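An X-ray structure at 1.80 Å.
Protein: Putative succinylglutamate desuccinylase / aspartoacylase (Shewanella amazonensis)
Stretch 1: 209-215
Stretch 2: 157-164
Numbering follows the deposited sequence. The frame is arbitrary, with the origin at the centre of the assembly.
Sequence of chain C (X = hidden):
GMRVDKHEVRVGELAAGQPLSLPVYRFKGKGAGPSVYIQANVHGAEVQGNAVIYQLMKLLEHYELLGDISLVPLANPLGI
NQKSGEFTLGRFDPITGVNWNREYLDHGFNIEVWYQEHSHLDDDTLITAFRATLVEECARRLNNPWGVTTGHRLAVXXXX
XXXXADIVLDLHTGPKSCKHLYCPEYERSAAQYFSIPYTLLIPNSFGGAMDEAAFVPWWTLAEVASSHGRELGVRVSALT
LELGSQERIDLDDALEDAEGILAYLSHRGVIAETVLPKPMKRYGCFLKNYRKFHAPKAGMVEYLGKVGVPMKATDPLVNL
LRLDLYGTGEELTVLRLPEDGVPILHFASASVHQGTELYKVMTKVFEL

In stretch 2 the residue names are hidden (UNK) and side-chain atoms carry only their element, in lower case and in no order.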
# COMPACT_ATOMS: atom_id res chain seq x y z
N ALA C 209 4.57 -19.28 -14.58
CA ALA C 209 3.11 -19.24 -14.70
C ALA C 209 2.45 -20.62 -14.76
O ALA C 209 3.08 -21.61 -15.05
CB ALA C 209 2.69 -18.40 -15.96
N MSE C 210 1.15 -20.65 -14.49
CA MSE C 210 0.40 -21.93 -14.47
C MSE C 210 0.44 -22.69 -15.79
O MSE C 210 0.65 -23.90 -15.79
CB MSE C 210 -1.06 -21.67 -14.13
CG MSE C 210 -1.99 -22.92 -14.37
SE MSE C 210 -1.49 -24.52 -13.43
CE MSE C 210 -2.81 -24.31 -12.02
N ASP C 211 0.14 -22.02 -16.90
CA ASP C 211 0.10 -22.71 -18.21
C ASP C 211 1.40 -23.40 -18.50
O ASP C 211 1.43 -24.59 -18.77
CB ASP C 211 -0.39 -21.82 -19.36
CG ASP C 211 0.40 -20.51 -19.57
OD1 ASP C 211 1.39 -20.19 -18.86
OD2 ASP C 211 -0.05 -19.76 -20.48
N GLU C 212 2.50 -22.67 -18.36
CA GLU C 212 3.83 -23.26 -18.54
C GLU C 212 4.09 -24.41 -17.58
O GLU C 212 4.61 -25.46 -17.95
CB GLU C 212 4.87 -22.18 -18.31
CG GLU C 212 4.76 -21.00 -19.28
CD GLU C 212 5.31 -19.70 -18.68
OE1 GLU C 212 5.74 -19.68 -17.49
OE2 GLU C 212 5.25 -18.70 -19.40
N ALA C 213 3.72 -24.22 -16.32
CA ALA C 213 3.94 -25.25 -15.32
C ALA C 213 3.20 -26.52 -15.73
O ALA C 213 3.67 -27.62 -15.49
CB ALA C 213 3.46 -24.75 -13.95
N ALA C 214 2.02 -26.34 -16.31
CA ALA C 214 1.20 -27.45 -16.76
C ALA C 214 1.74 -28.11 -18.03
O ALA C 214 1.72 -29.34 -18.13
CB ALA C 214 -0.22 -27.04 -16.99
N PHE C 215 2.20 -27.33 -19.01
CA PHE C 215 2.57 -27.95 -20.29
C PHE C 215 4.05 -28.23 -20.47
O PHE C 215 4.41 -29.14 -21.24
CB PHE C 215 2.00 -27.18 -21.51
CG PHE C 215 2.62 -25.81 -21.74
CD1 PHE C 215 3.95 -25.67 -22.10
CD2 PHE C 215 1.82 -24.68 -21.74
CE1 PHE C 215 4.48 -24.41 -22.36
CE2 PHE C 215 2.34 -23.42 -22.01
CZ PHE C 215 3.68 -23.29 -22.30
N UNK C 157 -0.38 -26.03 -4.82
CA UNK C 157 -1.67 -26.69 -4.52
C UNK C 157 -2.57 -26.67 -5.78
O UNK C 157 -3.15 -27.71 -6.16
c UNK C 157 -3.73 -26.71 -3.00
c UNK C 157 -2.37 -26.07 -3.29
o UNK C 157 -1.47 -26.17 -2.16
N UNK C 158 -2.65 -25.50 -6.43
CA UNK C 158 -3.40 -25.38 -7.70
C UNK C 158 -2.82 -26.29 -8.77
O UNK C 158 -3.55 -26.98 -9.48
c UNK C 158 -5.54 -23.18 -7.29
c UNK C 158 -4.07 -22.90 -7.31
c UNK C 158 -3.35 -23.93 -8.21
c UNK C 158 -3.81 -21.46 -7.75
N UNK C 159 -1.49 -26.30 -8.84
CA UNK C 159 -0.74 -27.05 -9.85
C UNK C 159 -0.97 -28.53 -9.75
O UNK C 159 -1.12 -29.21 -10.76
c UNK C 159 2.99 -26.75 -10.88
n UNK C 159 3.92 -27.53 -11.46
o UNK C 159 3.26 -25.65 -10.37
c UNK C 159 0.73 -26.70 -9.75
c UNK C 159 1.59 -27.25 -10.92
N UNK C 160 -0.96 -29.05 -8.53
CA UNK C 160 -1.18 -30.47 -8.33
C UNK C 160 -2.56 -30.87 -8.86
O UNK C 160 -2.70 -31.95 -9.45
o UNK C 160 -1.41 -32.20 -6.69
c UNK C 160 -1.04 -30.84 -6.85
N UNK C 161 -3.56 -30.01 -8.66
CA UNK C 161 -4.90 -30.27 -9.22
C UNK C 161 -4.87 -30.22 -10.76
O UNK C 161 -5.43 -31.10 -11.43
c UNK C 161 -6.30 -29.55 -7.18
se UNK C 161 -7.82 -28.54 -6.68
c UNK C 161 -5.95 -29.31 -8.68
c UNK C 161 -6.95 -26.69 -6.70
N UNK C 162 -4.18 -29.20 -11.29
CA UNK C 162 -4.09 -28.97 -12.74
C UNK C 162 -3.41 -30.16 -13.44
O UNK C 162 -3.82 -30.56 -14.50
c UNK C 162 -3.29 -27.70 -13.02
N UNK C 163 -2.35 -30.68 -12.83
CA UNK C 163 -1.60 -31.81 -13.38
C UNK C 163 -2.46 -33.06 -13.60
O UNK C 163 -2.12 -33.92 -14.42
n UNK C 163 2.68 -30.28 -12.32
c UNK C 163 -0.45 -32.20 -12.46
n UNK C 163 1.21 -30.83 -13.80
c UNK C 163 0.76 -31.33 -12.59
c UNK C 163 1.71 -31.02 -11.68
c UNK C 163 2.35 -30.19 -13.61
N UNK C 164 -3.55 -33.18 -12.84
CA UNK C 164 -4.43 -34.33 -12.98
C UNK C 164 -5.31 -34.30 -14.22
O UNK C 164 -5.80 -35.33 -14.62
n UNK C 164 -4.65 -37.17 -8.23
c UNK C 164 -5.59 -34.71 -9.33
c UNK C 164 -4.40 -36.02 -7.59
n UNK C 164 -3.71 -36.05 -6.45
c UNK C 164 -5.35 -34.48 -11.78
c UNK C 164 -4.62 -34.74 -10.48
n UNK C 164 -4.83 -34.85 -8.08
O HOH W 1 0.34 -31.01 -16.50

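Position 157 has three side-chain atoms: one carbon bearing an oxygen and a second carbon. None reaches stretch 1. A branch at CB with a hydroxyl and a methyl is threonine, Thr157.

Position 158 has four carbons, forked at the second. Its CA-to-CB bond points toward the other helix, and CB lies 3.9 Å from Met210 CE, an apolar contact; the backbone O of 158 is 3.8 Å from the same CE. A fork one carbon beyond CB makes this leucine, Leu158.

At position 159 three carbons run in line, the third carrying one oxygen and one nitrogen. CB leaves sideways, yet the extended chain brings its end nearer, and the oxygen stops 3.7 Å from Ala213 CB. A terminal amide on a chain of this length is glutamine, Gln159.

Position 160 has one carbon and then one oxygen; its CA-to-CB bond points away from stretch 1. This is serine, Ser160.

Position 161 is unbranched: two carbons, a selenium and a last carbon. Its CA-to-CB bond points sideways, and the side chain makes no contact with stretch 1. The selenium identifies selenomethionine, Met161.

Position 162 carries a single carbon, CB, pointed toward stretch 1 and 3.6 Å from Met210 CE. One carbon alone is alanine, Ala162.

Position 163 has one carbon leading to a five-membered ring of three carbons and two nitrogens. The ring carbon between the two nitrogens lies 3.4 Å from Ala213 O, which sits at the ring edge, near its plane. This is histidine, His163. On one side of CE1, NE2 accepts a hydrogen bond from Gln159 NE2 at 3.1 Å; on the other, ND1 lies 2.8 Å from the O of a water that donates to Ala214 O, 2.7 Å from that water O.

Position 164 has three carbons, a nitrogen, then a carbon carrying two more nitrogens. This guanidinium chain is arginine, Arg164, exposed and out of reach of stretch 1.

The two helices run at 47° to each other, with axes 9.8 Å apart at closest approach, and no direct hydrogen bond joins the stretches. At one end, Met210, also selenomethionine, starts sideways but brings its CE against Leu158 and Ala162. At the other, Ala214 CA comes within 6.2 Å of His163 CA, and polar groups gather: Gln159 and His163 are hydrogen-bonded within stretch 2, while water links the ring to the Ala214 carbonyl. The rule to read here is small alanines, Ala213, Ala214 and Ala162, among longer side chains whose ends reach across, one apolar tip for packing, and polar side chains given partners.

Stretch 2 (157-164) TLQSMAHR
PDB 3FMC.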